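Local coordinates for protein sugar phosphate isomerase/epimerase (Parabacteroides distasonis, PDB 3OBE) that probably acts as an isomerase or epimerase on sugar-type substrates and folds as a xylose isomerase-like TIM barrel, at residues P39-T51 and F288-A300. Numbering follows the deposited sequence.
Sequences PNGLNRLAKAGYT and FEGVEKSAAYLQA
Arg44 lays its guanidinium flat over one face of the Phe288 ring, planes 10° apart and centres 4.3 Å apart, and Arg44 CD makes a CH-pi contact over the same face, offset toward the ring's rim. The arginine chain runs extended from CG to NE, which carries the group across to helix 288-300 and turns its NE edge to Glu292. There it grips the carboxylate side-on: NE reaches Glu292 OE2 at 2.8 Å and NH2 reaches OE1 at 3.0 Å. Both oxygens lie close to the guanidinium plane but are met from above the carboxylate plane, the two groups being turned 61° against each other. A water donates to Glu292 OE2 and to Arg44 O, tying the acid to the backbone of helix 39-48 as well. An alanine in place of Glu292 would probably leave the Arg44 guanidinium without its anionic mate and freer to swing off the Phe288 ring.

Deeper in, Leu45 CD2 touches both Phe288 CE1 and Val291 CG1, while Ala48 CB meets Ala295 CB at 3.9 Å, near the nearest backbone approach, 5.9 Å between Ala48 CA and Glu292 CA. Tyr50, just beyond the Schellman motif at Gly49, sets CE2 3.4 Å from Val291 CG1 and gives its hydroxyl proton to Val291 O at 2.8 Å. That carbonyl also takes Ala295 N, from the opposite face of its plane. Leu45, Tyr50 and Val291 all rest on Leu25. Segments 39-48 and 288-300, axes 23° from parallel, thus pack where the barrel's first and last strands, 24-26 and 273-276, lie side by side. Chemically the interface is graded: an apolar layer faces the strands, a tyrosine hydroxyl adds a second donor to a helix carbonyl, and on the more exposed side an arginine is stacked on a ring and paired with a carboxylate.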
loop_
_atom_site.group_PDB
_atom_site.type_symbol
_atom_site.label_atom_id
_atom_site.label_comp_id
_atom_site.label_asym_id
_atom_site.label_seq_id
_atom_site.Cartn_x
_atom_site.Cartn_y
_atom_site.Cartn_z
ATOM N N PRO A 39 14.868 -8.512 14.936
ATOM C CA PRO A 39 15.908 -7.506 15.200
ATOM C C PRO A 39 16.968 -7.450 14.126
ATOM O O PRO A 39 17.325 -6.371 13.627
ATOM C CB PRO A 39 16.533 -7.976 16.545
ATOM C CG PRO A 39 15.427 -8.738 17.217
ATOM C CD PRO A 39 14.617 -9.381 16.112
ATOM N N ASN A 40 17.507 -8.605 13.762
ATOM C CA ASN A 40 18.555 -8.605 12.773
ATOM C C ASN A 40 18.021 -8.255 11.390
ATOM O O ASN A 40 18.670 -7.546 10.636
ATOM C CB ASN A 40 19.262 -9.943 12.775
ATOM C CG ASN A 40 20.052 -10.156 14.058
ATOM O OD1 ASN A 40 20.945 -9.355 14.378
ATOM N ND2 ASN A 40 19.703 -11.198 14.829
ATOM N N GLY A 41 16.823 -8.727 11.090
ATOM C CA GLY A 41 16.203 -8.449 9.780
ATOM C C GLY A 41 15.932 -6.962 9.608
ATOM O O GLY A 41 16.154 -6.373 8.533
ATOM N N LEU A 42 15.399 -6.356 10.661
ATOM C CA LEU A 42 15.157 -4.912 10.669
ATOM C C LEU A 42 16.429 -4.103 10.502
ATOM O O LEU A 42 16.447 -3.091 9.805
ATOM C CB LEU A 42 14.365 -4.486 11.912
ATOM C CG LEU A 42 12.926 -5.028 12.012
ATOM C CD1 LEU A 42 12.305 -4.842 13.436
ATOM C CD2 LEU A 42 11.987 -4.418 11.006
ATOM N N ASN A 43 17.505 -4.554 11.124
ATOM C CA ASN A 43 18.791 -3.904 10.953
ATOM C C ASN A 43 19.260 -3.984 9.503
ATOM O O ASN A 43 19.765 -3.023 8.919
ATOM C CB ASN A 43 19.820 -4.553 11.883
ATOM C CG ASN A 43 21.131 -3.831 11.870
ATOM O OD1 ASN A 43 21.233 -2.706 12.354
ATOM N ND2 ASN A 43 22.154 -4.470 11.323
ATOM N N ARG A 44 19.084 -5.152 8.914
ATOM C CA ARG A 44 19.400 -5.338 7.498
ATOM C C ARG A 44 18.634 -4.361 6.586
ATOM O O ARG A 44 19.202 -3.764 5.640
ATOM C CB ARG A 44 19.049 -6.782 7.135
ATOM C CG ARG A 44 19.894 -7.322 6.072
ATOM C CD ARG A 44 19.873 -8.863 6.010
ATOM N NE ARG A 44 20.149 -9.239 4.642
ATOM C CZ ARG A 44 20.044 -10.476 4.167
ATOM N NH1 ARG A 44 19.651 -11.470 4.952
ATOM N NH2 ARG A 44 20.349 -10.712 2.904
ATOM N N LEU A 45 17.338 -4.228 6.848
ATOM C CA LEU A 45 16.516 -3.303 6.075
ATOM C C LEU A 45 17.029 -1.855 6.236
ATOM O O LEU A 45 17.162 -1.112 5.238
ATOM C CB LEU A 45 15.087 -3.432 6.482
ATOM C CG LEU A 45 14.435 -4.774 6.153
ATOM C CD1 LEU A 45 12.997 -4.751 6.618
ATOM C CD2 LEU A 45 14.490 -5.034 4.596
ATOM N N ALA A 46 17.330 -1.480 7.478
ATOM C CA ALA A 46 17.887 -0.143 7.750
ATOM C C ALA A 46 19.201 0.062 7.030
ATOM O O ALA A 46 19.404 1.109 6.399
ATOM C CB ALA A 46 18.003 0.151 9.292
ATOM N N LYS A 47 20.072 -0.944 7.062
ATOM C CA LYS A 47 21.371 -0.863 6.359
ATOM C C LYS A 47 21.200 -0.686 4.830
ATOM O O LYS A 47 21.962 0.015 4.148
ATOM C CB LYS A 47 22.221 -2.099 6.693
ATOM N N ALA A 48 20.159 -1.284 4.274
ATOM C CA ALA A 48 19.881 -1.136 2.825
ATOM C C ALA A 48 19.277 0.199 2.433
ATOM O O ALA A 48 19.200 0.533 1.238
ATOM C CB ALA A 48 18.963 -2.254 2.334
ATOM N N GLY A 49 18.828 0.968 3.421
ATOM C CA GLY A 49 18.274 2.278 3.164
ATOM C C GLY A 49 16.793 2.442 3.366
ATOM O O GLY A 49 16.263 3.543 3.182
ATOM N N TYR A 50 16.088 1.354 3.728
ATOM C CA TYR A 50 14.682 1.501 4.060
ATOM C C TYR A 50 14.509 2.343 5.302
ATOM O O TYR A 50 15.259 2.205 6.272
ATOM C CB TYR A 50 13.961 0.141 4.203
ATOM C CG TYR A 50 13.872 -0.600 2.881
ATOM C CD1 TYR A 50 12.897 -0.248 1.902
ATOM C CD2 TYR A 50 14.765 -1.631 2.576
ATOM C CE1 TYR A 50 12.818 -0.890 0.708
ATOM C CE2 TYR A 50 14.688 -2.290 1.351
ATOM C CZ TYR A 50 13.720 -1.915 0.417
ATOM O OH TYR A 50 13.639 -2.517 -0.813
ATOM N N THR A 51 13.522 3.231 5.257
ATOM C CA THR A 51 13.175 4.131 6.360
ATOM C C THR A 51 11.771 3.820 6.952
ATOM O O THR A 51 11.518 4.092 8.135
ATOM C CB THR A 51 13.207 5.632 5.923
ATOM O OG1 THR A 51 12.298 5.800 4.837
ATOM C CG2 THR A 51 14.644 6.048 5.522
ATOM N N PHE A 288 15.075 -11.453 0.890
ATOM C CA PHE A 288 16.014 -10.390 1.343
ATOM C C PHE A 288 16.873 -9.892 0.214
ATOM O O PHE A 288 17.082 -8.695 0.091
ATOM C CB PHE A 288 16.869 -10.798 2.526
ATOM C CG PHE A 288 16.381 -10.235 3.813
ATOM C CD1 PHE A 288 16.495 -8.885 4.068
ATOM C CD2 PHE A 288 15.778 -11.040 4.754
ATOM C CE1 PHE A 288 16.044 -8.357 5.258
ATOM C CE2 PHE A 288 15.301 -10.496 5.949
ATOM C CZ PHE A 288 15.457 -9.153 6.180
ATOM N N GLU A 289 17.401 -10.801 -0.597
ATOM C CA GLU A 289 18.212 -10.388 -1.739
ATOM C C GLU A 289 17.485 -9.447 -2.648
ATOM O O GLU A 289 18.005 -8.403 -3.018
ATOM C CB GLU A 289 18.731 -11.587 -2.520
ATOM C CG GLU A 289 19.616 -11.107 -3.700
ATOM C CD GLU A 289 20.105 -12.192 -4.604
ATOM O OE1 GLU A 289 19.876 -13.385 -4.305
ATOM O OE2 GLU A 289 20.682 -11.805 -5.673
ATOM N N GLY A 290 16.263 -9.804 -3.004
ATOM C CA GLY A 290 15.456 -8.985 -3.935
ATOM C C GLY A 290 15.119 -7.636 -3.341
ATOM O O GLY A 290 15.215 -6.613 -4.015
ATOM N N VAL A 291 14.875 -7.641 -2.037
ATOM C CA VAL A 291 14.558 -6.412 -1.311
ATOM C C VAL A 291 15.798 -5.508 -1.209
ATOM O O VAL A 291 15.720 -4.308 -1.403
ATOM C CB VAL A 291 13.951 -6.781 0.074
ATOM C CG1 VAL A 291 14.053 -5.649 1.014
ATOM C CG2 VAL A 291 12.484 -7.293 -0.145
ATOM N N GLU A 292 16.948 -6.104 -0.956
ATOM C CA GLU A 292 18.207 -5.348 -0.878
ATOM C C GLU A 292 18.623 -4.764 -2.234
ATOM O O GLU A 292 19.010 -3.598 -2.302
ATOM C CB GLU A 292 19.285 -6.252 -0.324
ATOM C CG GLU A 292 19.101 -6.477 1.152
ATOM C CD GLU A 292 20.136 -7.374 1.761
ATOM O OE1 GLU A 292 20.571 -8.363 1.098
ATOM O OE2 GLU A 292 20.531 -7.086 2.915
ATOM N N LYS A 293 18.522 -5.561 -3.280
ATOM C CA LYS A 293 18.860 -5.138 -4.631
ATOM C C LYS A 293 17.890 -4.074 -5.152
ATOM O O LYS A 293 18.306 -3.151 -5.865
ATOM C CB LYS A 293 18.955 -6.322 -5.586
ATOM C CG LYS A 293 20.298 -7.066 -5.343
ATOM C CD LYS A 293 20.542 -8.195 -6.250
ATOM C CE LYS A 293 22.028 -8.569 -6.105
ATOM N NZ LYS A 293 22.266 -9.959 -6.218
ATOM N N SER A 294 16.630 -4.158 -4.753
ATOM C CA SER A 294 15.610 -3.134 -5.058
ATOM C C SER A 294 15.996 -1.828 -4.415
ATOM O O SER A 294 16.001 -0.750 -5.070
ATOM C CB SER A 294 14.213 -3.587 -4.634
ATOM O OG SER A 294 13.837 -4.758 -5.346
ATOM N N ALA A 295 16.396 -1.915 -3.155
ATOM C CA ALA A 295 16.840 -0.730 -2.414
ATOM C C ALA A 295 18.037 -0.123 -3.121
ATOM O O ALA A 295 18.086 1.097 -3.251
ATOM C CB ALA A 295 17.178 -1.062 -0.927
ATOM N N ALA A 296 18.993 -0.956 -3.562
ATOM C CA ALA A 296 20.216 -0.455 -4.204
ATOM C C ALA A 296 19.873 0.355 -5.487
ATOM O O ALA A 296 20.473 1.428 -5.750
ATOM C CB ALA A 296 21.228 -1.626 -4.490
ATOM N N TYR A 297 18.890 -0.103 -6.234
ATOM C CA TYR A 297 18.442 0.600 -7.446
ATOM C C TYR A 297 17.848 1.956 -7.107
ATOM O O TYR A 297 18.166 2.981 -7.729
ATOM C CB TYR A 297 17.400 -0.254 -8.158
ATOM C CG TYR A 297 16.703 0.406 -9.335
ATOM C CD1 TYR A 297 17.303 0.499 -10.583
ATOM C CD2 TYR A 297 15.419 0.922 -9.172
ATOM C CE1 TYR A 297 16.642 1.078 -11.626
ATOM C CE2 TYR A 297 14.750 1.464 -10.220
ATOM C CZ TYR A 297 15.358 1.553 -11.433
ATOM O OH TYR A 297 14.649 2.118 -12.487
ATOM N N LEU A 298 16.989 1.974 -6.109
ATOM C CA LEU A 298 16.246 3.197 -5.794
ATOM C C LEU A 298 17.189 4.216 -5.157
ATOM O O LEU A 298 17.074 5.424 -5.398
ATOM C CB LEU A 298 15.092 2.889 -4.867
ATOM C CG LEU A 298 13.957 2.064 -5.499
ATOM C CD1 LEU A 298 12.933 1.691 -4.421
ATOM C CD2 LEU A 298 13.270 2.824 -6.706
ATOM N N GLN A 299 18.110 3.725 -4.333
ATOM C CA GLN A 299 19.039 4.598 -3.676
ATOM C C GLN A 299 19.978 5.230 -4.707
ATOM O O GLN A 299 20.329 6.401 -4.557
ATOM C CB GLN A 299 19.846 3.858 -2.624
ATOM C CG GLN A 299 18.979 3.357 -1.476
ATOM C CD GLN A 299 18.793 4.370 -0.371
ATOM O OE1 GLN A 299 17.661 4.820 -0.074
ATOM N NE2 GLN A 299 19.878 4.704 0.265
ATOM N N ALA A 300 20.403 4.475 -5.732
ATOM C CA ALA A 300 21.342 5.007 -6.746
ATOM C C ALA A 300 20.625 5.801 -7.849
ATOM O O ALA A 300 21.270 6.532 -8.586
ATOM C CB ALA A 300 22.140 3.857 -7.370
HETATM O O HOH W 1 21.237 -4.703 3.940
#